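PDB 5YNL: arginase from Glaciozyma antarctica, which probably hydrolyses L-arginine to L-ornithine and urea, as a cold-adapted member of the arginase family from an Antarctic yeast. Local coordinates for residues G59-P64 against K132-R137; S156-T161 against S326-E331; R137-A142 against T165-P170; L126-T131 against F216-P221. One frame throughout, in Å; residues are numbered along the deposited sequence.

Interaction 1. Residues G59-P64 against K132-R137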
# COMPACT_ATOMS: atom_id res chain seq x y z
N GLY A 59 9.37 6.75 8.35
CA GLY A 59 8.24 7.11 9.18
C GLY A 59 7.42 5.87 9.46
O GLY A 59 7.16 5.06 8.56
N ILE A 60 7.01 5.71 10.71
CA ILE A 60 6.24 4.53 11.05
C ILE A 60 4.89 4.91 11.63
O ILE A 60 4.82 5.59 12.66
CB ILE A 60 7.03 3.61 12.03
CG1 ILE A 60 8.21 2.96 11.30
CG2 ILE A 60 6.12 2.53 12.61
CD1 ILE A 60 9.02 2.06 12.15
N VAL A 61 3.82 4.50 10.95
CA VAL A 61 2.48 4.71 11.50
C VAL A 61 1.70 3.40 11.55
O VAL A 61 1.45 2.76 10.53
CB VAL A 61 1.68 5.91 10.84
CG1 VAL A 61 2.60 6.86 10.05
CG2 VAL A 61 0.53 5.44 9.98
N GLY A 62 1.36 2.98 12.77
CA GLY A 62 0.57 1.78 12.95
C GLY A 62 -0.88 2.13 13.20
O GLY A 62 -1.17 3.08 13.92
N CYS A 63 -1.78 1.37 12.59
CA CYS A 63 -3.21 1.50 12.87
C CYS A 63 -3.90 0.14 12.93
O CYS A 63 -4.13 -0.50 11.89
CB CYS A 63 -3.88 2.39 11.83
SG CYS A 63 -5.69 2.23 11.83
N PRO A 64 -4.24 -0.30 14.14
CA PRO A 64 -4.78 -1.64 14.42
C PRO A 64 -6.24 -1.83 13.99
O PRO A 64 -6.87 -2.79 14.46
CB PRO A 64 -4.71 -1.74 15.95
CG PRO A 64 -3.91 -0.57 16.42
CD PRO A 64 -4.07 0.49 15.37
N LYS A 132 -8.86 9.46 8.41
CA LYS A 132 -8.40 10.85 8.40
C LYS A 132 -7.19 10.95 9.32
O LYS A 132 -6.20 11.59 8.98
CB LYS A 132 -9.52 11.80 8.86
CG LYS A 132 -9.20 13.30 8.76
CD LYS A 132 -10.25 14.12 9.54
CE LYS A 132 -10.20 15.62 9.26
NZ LYS A 132 -11.41 16.32 9.81
N ASP A 133 -7.28 10.31 10.48
CA ASP A 133 -6.17 10.22 11.42
C ASP A 133 -4.91 9.70 10.70
O ASP A 133 -3.84 10.32 10.76
CB ASP A 133 -6.57 9.32 12.61
CG ASP A 133 -5.39 8.65 13.28
OD1 ASP A 133 -4.95 7.57 12.80
OD2 ASP A 133 -4.91 9.18 14.31
N VAL A 134 -5.06 8.60 9.97
CA VAL A 134 -3.95 8.04 9.21
C VAL A 134 -3.47 9.00 8.13
O VAL A 134 -2.27 9.22 8.00
CB VAL A 134 -4.32 6.68 8.60
CG1 VAL A 134 -3.21 6.19 7.66
CG2 VAL A 134 -4.61 5.66 9.71
N ALA A 135 -4.41 9.56 7.37
CA ALA A 135 -4.08 10.50 6.28
C ALA A 135 -3.20 11.64 6.76
O ALA A 135 -2.31 12.10 6.05
CB ALA A 135 -5.35 11.05 5.68
N ASP A 136 -3.49 12.10 7.98
CA ASP A 136 -2.75 13.21 8.57
C ASP A 136 -1.34 12.77 8.99
O ASP A 136 -0.35 13.44 8.65
CB ASP A 136 -3.51 13.80 9.76
CG ASP A 136 -4.83 14.46 9.36
OD1 ASP A 136 -4.87 15.12 8.29
OD2 ASP A 136 -5.82 14.31 10.11
N ARG A 137 -1.25 11.66 9.71
CA ARG A 137 0.03 11.20 10.26
C ARG A 137 0.98 10.83 9.13
O ARG A 137 2.18 11.10 9.19
CB ARG A 137 -0.17 10.00 11.20
CG ARG A 137 -1.10 10.28 12.37
CD ARG A 137 -1.76 8.99 12.88
NE ARG A 137 -0.80 8.06 13.49
CZ ARG A 137 -1.10 6.81 13.86
NH1 ARG A 137 -0.17 6.03 14.40
NH2 ARG A 137 -2.33 6.35 13.68
O HOH W 1 2.62 7.18 14.75
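The guanidinium group of R137 lays one face against V61, whose CB is 4.0 Å from R137 NH1, while oxygen atoms gather at its edge. Near the plane there, G62 O accepts from R137 NH1 at 3.2 Å, with an N-H...O angle of 144°. The bond is skewed at both ends: the oxygen lies 21° out of the guanidinium plane, and the donor is tilted 27° from the plane of the carbonyl. One helical turn earlier, D133 holds the other amino group in the plane, R137 NH2 meeting D133 OD1 at 3.0 Å in a salt bridge that uses the syn lone pair of that oxygen. A water, also in the plane, accepts from R137 NH1 and gives a weak bond to I60 O. These partners together fix the rotation of the guanidinium, which a bend of the arginine chain at chi3 has swung over toward the strand.

Strand 57-63 belongs to the parallel sheet of the arginase alpha/beta fold, and helix 124-142 covers it running the opposite way, the two short axes 9.6 Å apart. Beyond the arginine, V134 packs between helix and strand, dividing its methyls: CG2, beside the backbone N, reaches C63 CB at 4.0 Å, and CG1 faces V61 CG2 more loosely at 4.5 Å. C63 SG is also near the first of these methyls, 4.2 Å from V134 CG2. The same cysteine side chain touches V130 of the helix and L157, just ahead of helix 158-168, and V61 leans on V138 and H141 further along.

Interaction 2. Residues S156-T161 against S326-E331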
# COMPACT_ATOMS: atom_id res chain seq x y z
N SER A 156 -8.78 -0.78 3.85
CA SER A 156 -9.53 0.48 3.71
C SER A 156 -8.73 1.66 4.25
O SER A 156 -8.98 2.82 3.86
CB SER A 156 -10.92 0.41 4.37
OG SER A 156 -10.85 0.11 5.76
N LEU A 157 -7.78 1.37 5.14
CA LEU A 157 -6.87 2.38 5.68
C LEU A 157 -6.03 3.04 4.58
O LEU A 157 -5.47 4.13 4.79
CB LEU A 157 -5.94 1.77 6.72
CG LEU A 157 -6.41 1.60 8.17
CD1 LEU A 157 -7.93 1.59 8.30
CD2 LEU A 157 -5.81 0.32 8.73
N ALA A 158 -5.96 2.38 3.41
CA ALA A 158 -5.31 2.99 2.25
C ALA A 158 -5.98 4.29 1.77
O ALA A 158 -5.38 5.06 1.03
CB ALA A 158 -5.15 2.01 1.10
N MET A 159 -7.22 4.51 2.19
CA MET A 159 -7.85 5.79 1.99
C MET A 159 -6.98 6.87 2.61
O MET A 159 -6.71 7.91 2.00
CB MET A 159 -9.24 5.80 2.61
CG MET A 159 -10.34 5.42 1.63
SD MET A 159 -12.02 5.67 2.26
CE MET A 159 -12.09 4.37 3.50
N GLY A 160 -6.50 6.62 3.83
CA GLY A 160 -5.68 7.60 4.52
C GLY A 160 -4.26 7.66 3.98
O GLY A 160 -3.77 8.74 3.62
N THR A 161 -3.62 6.50 3.94
CA THR A 161 -2.23 6.38 3.50
C THR A 161 -2.00 7.00 2.11
O THR A 161 -1.00 7.70 1.89
CB THR A 161 -1.80 4.88 3.54
OG1 THR A 161 -0.38 4.76 3.60
CG2 THR A 161 -2.28 4.18 2.34
N SER A 326 6.30 5.66 -0.13
CA SER A 326 5.35 5.13 0.84
C SER A 326 5.09 3.66 0.68
O SER A 326 4.92 3.16 -0.44
CB SER A 326 4.02 5.88 0.79
OG SER A 326 4.08 7.03 1.59
N LEU A 327 5.03 2.98 1.82
CA LEU A 327 4.82 1.54 1.90
C LEU A 327 3.74 1.24 2.92
O LEU A 327 3.87 1.64 4.10
CB LEU A 327 6.12 0.88 2.36
CG LEU A 327 6.08 -0.60 2.76
CD1 LEU A 327 5.72 -1.46 1.55
CD2 LEU A 327 7.40 -0.99 3.35
N ASP A 328 2.67 0.57 2.49
CA ASP A 328 1.71 0.02 3.43
C ASP A 328 1.94 -1.49 3.55
O ASP A 328 2.11 -2.18 2.53
CB ASP A 328 0.27 0.20 2.95
CG ASP A 328 -0.04 1.60 2.50
OD1 ASP A 328 0.64 2.58 2.91
OD2 ASP A 328 -1.02 1.71 1.73
N ILE A 329 1.90 -2.00 4.77
CA ILE A 329 1.90 -3.44 4.98
C ILE A 329 0.60 -3.72 5.74
O ILE A 329 0.52 -3.47 6.96
CB ILE A 329 3.09 -3.89 5.85
CG1 ILE A 329 4.42 -3.40 5.28
CG2 ILE A 329 3.06 -5.42 6.07
CD1 ILE A 329 4.96 -4.22 4.11
N MET A 330 -0.42 -4.22 5.04
CA MET A 330 -1.75 -4.26 5.62
C MET A 330 -2.19 -5.68 6.01
O MET A 330 -1.62 -6.67 5.55
CB MET A 330 -2.74 -3.65 4.63
CG MET A 330 -2.43 -2.21 4.20
SD MET A 330 -2.69 -0.92 5.46
CE MET A 330 -2.88 0.52 4.41
N GLU A 331 -3.22 -5.77 6.84
CA GLU A 331 -3.82 -7.05 7.22
C GLU A 331 -2.82 -8.10 7.70
O GLU A 331 -2.92 -9.28 7.36
CB GLU A 331 -4.72 -7.59 6.10
CG GLU A 331 -5.96 -6.72 5.87
CD GLU A 331 -7.00 -7.36 4.95
OE1 GLU A 331 -7.23 -8.60 5.05
OE2 GLU A 331 -7.59 -6.61 4.14
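Helix 158-168 begins over strand 324-330, an inner strand of the parallel sheet of the arginase fold, and the contact joins its first turn to the C-terminal half of that strand. T161 and D328 approach from opposite directions. As modelled, OG1 is anti to the backbone N (chi1 -159°), and T161 OG1 donates to D328 OD1 at 2.5 Å. The hydroxyl arrives on the syn side of the oxygen but 33° out of the carboxylate plane; the fine geometry of this pair is doubtful, because the two side chains are modelled too close together. T161 OG1 is also hydrogen-bonded to T150 OG1, so the threonine hydroxyl lies between D328 and T150, on neighbouring strands.

Further along the strand, M330 bends at chi2 (-72°) and sends its terminal methyl under the start of the helix. There M330 CE sits 3.7 Å from A158 N and 4.0 Å from L157 CB, and A158 CB flanks it too, 4.3 Å from M330 CE. L157 O accepts from both G160 N and T161 N at this turn.

Around this junction, strand 147-152 borders strand 324-330 on one side and strand 281-286 on the other, the latter bringing S284 against A158 and H282 against T161. Helix 124-142 packs alongside, with V138 on T161 and both V127 and T131 on M159.

Interaction 3. Residues R137-A142 against T165-P170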
# COMPACT_ATOMS: atom_id res chain seq x y z
N ARG A 137 -1.25 11.66 9.71
CA ARG A 137 0.03 11.20 10.26
C ARG A 137 0.98 10.83 9.13
O ARG A 137 2.18 11.10 9.19
CB ARG A 137 -0.17 10.00 11.20
CG ARG A 137 -1.10 10.28 12.37
CD ARG A 137 -1.76 8.99 12.88
NE ARG A 137 -0.80 8.06 13.49
CZ ARG A 137 -1.10 6.81 13.86
NH1 ARG A 137 -0.17 6.03 14.40
NH2 ARG A 137 -2.33 6.35 13.68
N VAL A 138 0.41 10.24 8.08
CA VAL A 138 1.17 9.86 6.90
C VAL A 138 1.72 11.11 6.20
O VAL A 138 2.89 11.13 5.82
CB VAL A 138 0.30 9.02 5.94
CG1 VAL A 138 0.92 8.94 4.57
CG2 VAL A 138 0.07 7.63 6.54
N TYR A 139 0.90 12.15 6.08
CA TYR A 139 1.37 13.39 5.46
C TYR A 139 2.49 14.02 6.28
O TYR A 139 3.49 14.48 5.71
CB TYR A 139 0.26 14.42 5.24
CG TYR A 139 0.82 15.69 4.65
CD1 TYR A 139 1.22 15.74 3.33
CD2 TYR A 139 0.99 16.82 5.43
CE1 TYR A 139 1.76 16.90 2.78
CE2 TYR A 139 1.53 17.98 4.90
CZ TYR A 139 1.91 18.02 3.58
OH TYR A 139 2.44 19.17 3.06
N ALA A 140 2.32 14.04 7.61
CA ALA A 140 3.33 14.56 8.53
C ALA A 140 4.69 13.97 8.21
O ALA A 140 5.65 14.69 7.97
CB ALA A 140 2.94 14.24 9.96
N HIS A 141 4.77 12.64 8.20
CA HIS A 141 5.97 11.95 7.75
C HIS A 141 6.30 12.26 6.28
O HIS A 141 7.44 12.58 5.96
CB HIS A 141 5.83 10.44 7.98
CG HIS A 141 5.73 10.07 9.43
ND1 HIS A 141 6.84 9.83 10.21
CD2 HIS A 141 4.66 9.91 10.23
CE1 HIS A 141 6.45 9.52 11.44
NE2 HIS A 141 5.13 9.57 11.48
N ALA A 142 5.30 12.18 5.40
CA ALA A 142 5.48 12.50 3.98
C ALA A 142 6.06 13.91 3.75
O ALA A 142 7.02 14.09 3.00
CB ALA A 142 4.17 12.33 3.23
N THR A 165 0.08 10.59 1.21
CA THR A 165 1.18 10.41 0.27
C THR A 165 0.99 11.26 -0.99
O THR A 165 1.92 11.96 -1.43
CB THR A 165 1.30 8.93 -0.12
OG1 THR A 165 1.68 8.16 1.05
CG2 THR A 165 2.32 8.75 -1.22
N PHE A 166 -0.20 11.21 -1.58
CA PHE A 166 -0.48 11.97 -2.79
C PHE A 166 -0.62 13.45 -2.51
O PHE A 166 -0.35 14.27 -3.38
CB PHE A 166 -1.72 11.44 -3.50
CG PHE A 166 -1.46 10.23 -4.35
CD1 PHE A 166 -1.16 9.00 -3.78
CD2 PHE A 166 -1.51 10.33 -5.74
CE1 PHE A 166 -0.92 7.88 -4.56
CE2 PHE A 166 -1.28 9.21 -6.53
CZ PHE A 166 -0.97 7.99 -5.93
N LYS A 167 -1.06 13.79 -1.30
CA LYS A 167 -1.11 15.18 -0.86
C LYS A 167 0.29 15.74 -0.99
O LYS A 167 0.48 16.84 -1.50
CB LYS A 167 -1.56 15.25 0.61
CG LYS A 167 -1.44 16.63 1.25
CD LYS A 167 -2.81 17.16 1.61
CE LYS A 167 -3.59 16.15 2.41
NZ LYS A 167 -2.89 15.74 3.66
N ALA A 168 1.26 14.96 -0.53
CA ALA A 168 2.66 15.35 -0.61
C ALA A 168 3.26 15.04 -1.98
O ALA A 168 4.16 15.73 -2.44
CB ALA A 168 3.46 14.68 0.47
N TYR A 169 2.79 13.98 -2.62
CA TYR A 169 3.26 13.65 -3.96
C TYR A 169 2.08 13.49 -4.91
O TYR A 169 1.58 12.38 -5.11
CB TYR A 169 4.10 12.36 -3.95
CG TYR A 169 5.33 12.41 -3.07
CD1 TYR A 169 6.44 13.15 -3.43
CD2 TYR A 169 5.39 11.69 -1.87
CE1 TYR A 169 7.58 13.19 -2.64
CE2 TYR A 169 6.53 11.72 -1.06
CZ TYR A 169 7.62 12.48 -1.45
OH TYR A 169 8.76 12.52 -0.66
N PRO A 170 1.61 14.61 -5.48
CA PRO A 170 0.49 14.57 -6.42
C PRO A 170 0.87 13.84 -7.69
O PRO A 170 0.00 13.40 -8.42
CB PRO A 170 0.25 16.05 -6.76
CG PRO A 170 0.80 16.80 -5.59
CD PRO A 170 1.98 15.99 -5.10
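K167 on helix 158-168 curls against the ring of Y139 on helix 124-142, where the two helices, joined in sequence through strand 147-152, pack together against the sheet of the arginase alpha/beta fold. CB and CG of the lysine touch the ring, CD and CE bow away from it, and NZ returns. K167 CB lies 3.9 Å from Y139 CD1, and CG comes nearer still, 3.5 Å from that same Y139 CD1, in an oblique approach. Bends at chi2 (115°), chi3 and chi4 then curl the rest of the chain back, so that K167 NZ reaches the base of the ring, 3.8 Å from Y139 CG. Its ammonium makes an off-centre cation-pi contact, 4.4 Å from the centroid and 34° off the ring normal. The two side chains cross at about a right angle.

Deeper in the interface the groups are small. V138 CG1 meets T165 OG1 at 3.7 Å, although that hydroxyl is hydrogen-bonded to T161 O and probably to S326 OG. The methyl of A168 touches two residues of the facing helix: A168 CB is 3.6 Å from Y139 CE1 and lies 3.7 Å from A142 CB.

Interaction 4. Residues L126-T131 against F216-P221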
# COMPACT_ATOMS: atom_id res chain seq x y z
N LEU A 126 -17.22 6.14 11.93
CA LEU A 126 -15.94 5.84 12.55
C LEU A 126 -14.85 5.50 11.52
O LEU A 126 -13.67 5.75 11.75
CB LEU A 126 -16.10 4.70 13.57
CG LEU A 126 -15.06 3.58 13.59
CD1 LEU A 126 -13.92 3.91 14.54
CD2 LEU A 126 -15.70 2.24 13.95
N VAL A 127 -15.26 4.92 10.39
CA VAL A 127 -14.30 4.59 9.33
C VAL A 127 -13.65 5.86 8.78
O VAL A 127 -12.48 5.85 8.40
CB VAL A 127 -14.95 3.76 8.17
CG1 VAL A 127 -14.03 3.71 6.95
CG2 VAL A 127 -15.30 2.35 8.64
N SER A 128 -14.40 6.96 8.76
CA SER A 128 -13.85 8.23 8.29
C SER A 128 -12.85 8.80 9.28
O SER A 128 -11.78 9.26 8.89
CB SER A 128 -14.96 9.25 8.04
OG SER A 128 -14.41 10.47 7.57
N ARG A 129 -13.20 8.76 10.57
CA ARG A 129 -12.34 9.31 11.62
C ARG A 129 -10.93 8.71 11.57
O ARG A 129 -9.94 9.43 11.42
CB ARG A 129 -12.98 9.12 13.00
N VAL A 130 -10.84 7.38 11.66
CA VAL A 130 -9.55 6.69 11.66
C VAL A 130 -8.72 6.92 10.38
O VAL A 130 -7.51 7.14 10.45
CB VAL A 130 -9.73 5.16 11.92
CG1 VAL A 130 -10.63 4.53 10.87
CG2 VAL A 130 -8.39 4.46 11.96
N THR A 131 -9.38 6.88 9.22
CA THR A 131 -8.67 7.07 7.95
C THR A 131 -8.14 8.49 7.83
O THR A 131 -7.09 8.71 7.22
CB THR A 131 -9.54 6.69 6.72
OG1 THR A 131 -10.79 7.38 6.78
CG2 THR A 131 -9.80 5.20 6.68
N PHE A 216 -17.46 12.22 4.25
CA PHE A 216 -16.13 12.00 3.67
C PHE A 216 -15.72 13.22 2.84
O PHE A 216 -15.57 13.14 1.61
CB PHE A 216 -16.09 10.71 2.84
CG PHE A 216 -15.88 9.46 3.66
CD1 PHE A 216 -14.60 9.06 4.01
CD2 PHE A 216 -16.96 8.68 4.06
CE1 PHE A 216 -14.39 7.90 4.75
CE2 PHE A 216 -16.76 7.52 4.80
CZ PHE A 216 -15.47 7.13 5.15
N SER A 217 -15.54 14.34 3.52
CA SER A 217 -15.28 15.63 2.88
C SER A 217 -13.78 15.87 2.71
O SER A 217 -13.34 16.38 1.68
CB SER A 217 -15.91 16.76 3.69
OG SER A 217 -17.05 16.31 4.41
N TRP A 218 -13.02 15.49 3.73
CA TRP A 218 -11.56 15.62 3.74
C TRP A 218 -10.90 14.87 2.58
O TRP A 218 -9.74 15.13 2.25
CB TRP A 218 -10.99 15.11 5.06
CG TRP A 218 -11.28 13.66 5.29
CD1 TRP A 218 -12.41 13.13 5.82
CD2 TRP A 218 -10.42 12.56 4.98
NE1 TRP A 218 -12.31 11.76 5.88
CE2 TRP A 218 -11.10 11.38 5.37
CE3 TRP A 218 -9.14 12.44 4.43
CZ2 TRP A 218 -10.53 10.11 5.22
CZ3 TRP A 218 -8.58 11.18 4.28
CH2 TRP A 218 -9.28 10.03 4.67
N ILE A 219 -11.63 13.95 1.96
CA ILE A 219 -11.08 13.20 0.84
C ILE A 219 -11.25 13.93 -0.49
O ILE A 219 -12.38 14.15 -0.95
CB ILE A 219 -11.69 11.79 0.73
CG1 ILE A 219 -11.26 10.94 1.92
CG2 ILE A 219 -11.26 11.13 -0.58
CD1 ILE A 219 -11.78 9.52 1.88
N LYS A 220 -10.13 14.31 -1.08
CA LYS A 220 -10.13 14.77 -2.47
C LYS A 220 -9.67 13.59 -3.32
O LYS A 220 -8.79 12.82 -2.91
CB LYS A 220 -9.19 15.97 -2.66
N PRO A 221 -10.30 13.42 -4.50
CA PRO A 221 -9.87 12.40 -5.45
C PRO A 221 -8.45 12.72 -5.90
O PRO A 221 -8.26 13.62 -6.72
CB PRO A 221 -10.84 12.59 -6.62
CG PRO A 221 -12.03 13.26 -6.04
CD PRO A 221 -11.52 14.12 -4.93
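Loop 216-221 passes beside helix 124-142 with its backbone nearest at S128 and F216, whose CA atoms are 6.4 Å apart. In the arginase alpha/beta fold this loop lies between helix 198-202 and strand 228-233, and here it lays two aromatic rings against one helical turn.

S128 serves both rings with different atoms. Its CB stands over one face of F216, 3.8 Å from the ring centroid and 23° off the normal, a CH-pi contact displaced toward the rim. Its hydroxyl, placed anti to the backbone N (chi1 -179°), points on to the indole: W218 NE1 donates to S128 OG at 3.0 Å with an N-H...O angle of 156°, the oxygen lying close to the ring plane. S128 OG is also hydrogen-bonded to E215 O, so the buried hydroxyl fastens the loop at two points. V127 adds an apolar touch at the edge of the phenyl ring, its CG1 being 4.1 Å from F216 CZ.

I219 CG1 lies over one face of the indole near its rim, 3.2 Å above the plane, and the benzo part continues past the serine to T131, which it crosses at about a right angle. F216 in turn meets the ring of F201, and M159 of helix 158-168 lies against V127, T131 and I219. Further along the same indole edge, T131 OG1 is 3.2 Å from W218 CZ2, while W218 CH2 comes to 3.6 Å from T131 O.

Overall arrangement
Helix 124-142 links three of the contacts: interaction 4 uses its first part, interaction 1 its middle and interaction 3 its end, with R137 shared by the last two. Interaction 2 lies nearest the centre of the chain, its own centre about 5 Å away, and joins helix 158-168, also used by interaction 3, to the sheet. Interactions 1 and 2, centres about 9 Å apart, touch through C63 and L157; 3 and 4, centres about 15 Å apart, do not. Along the chain, interaction 3 is nested within the loop closed by interaction 4, whereas interactions 2 and 4 cross. Together they pack two helices and the loop 216-221 together, the helices lying on the parallel sheet.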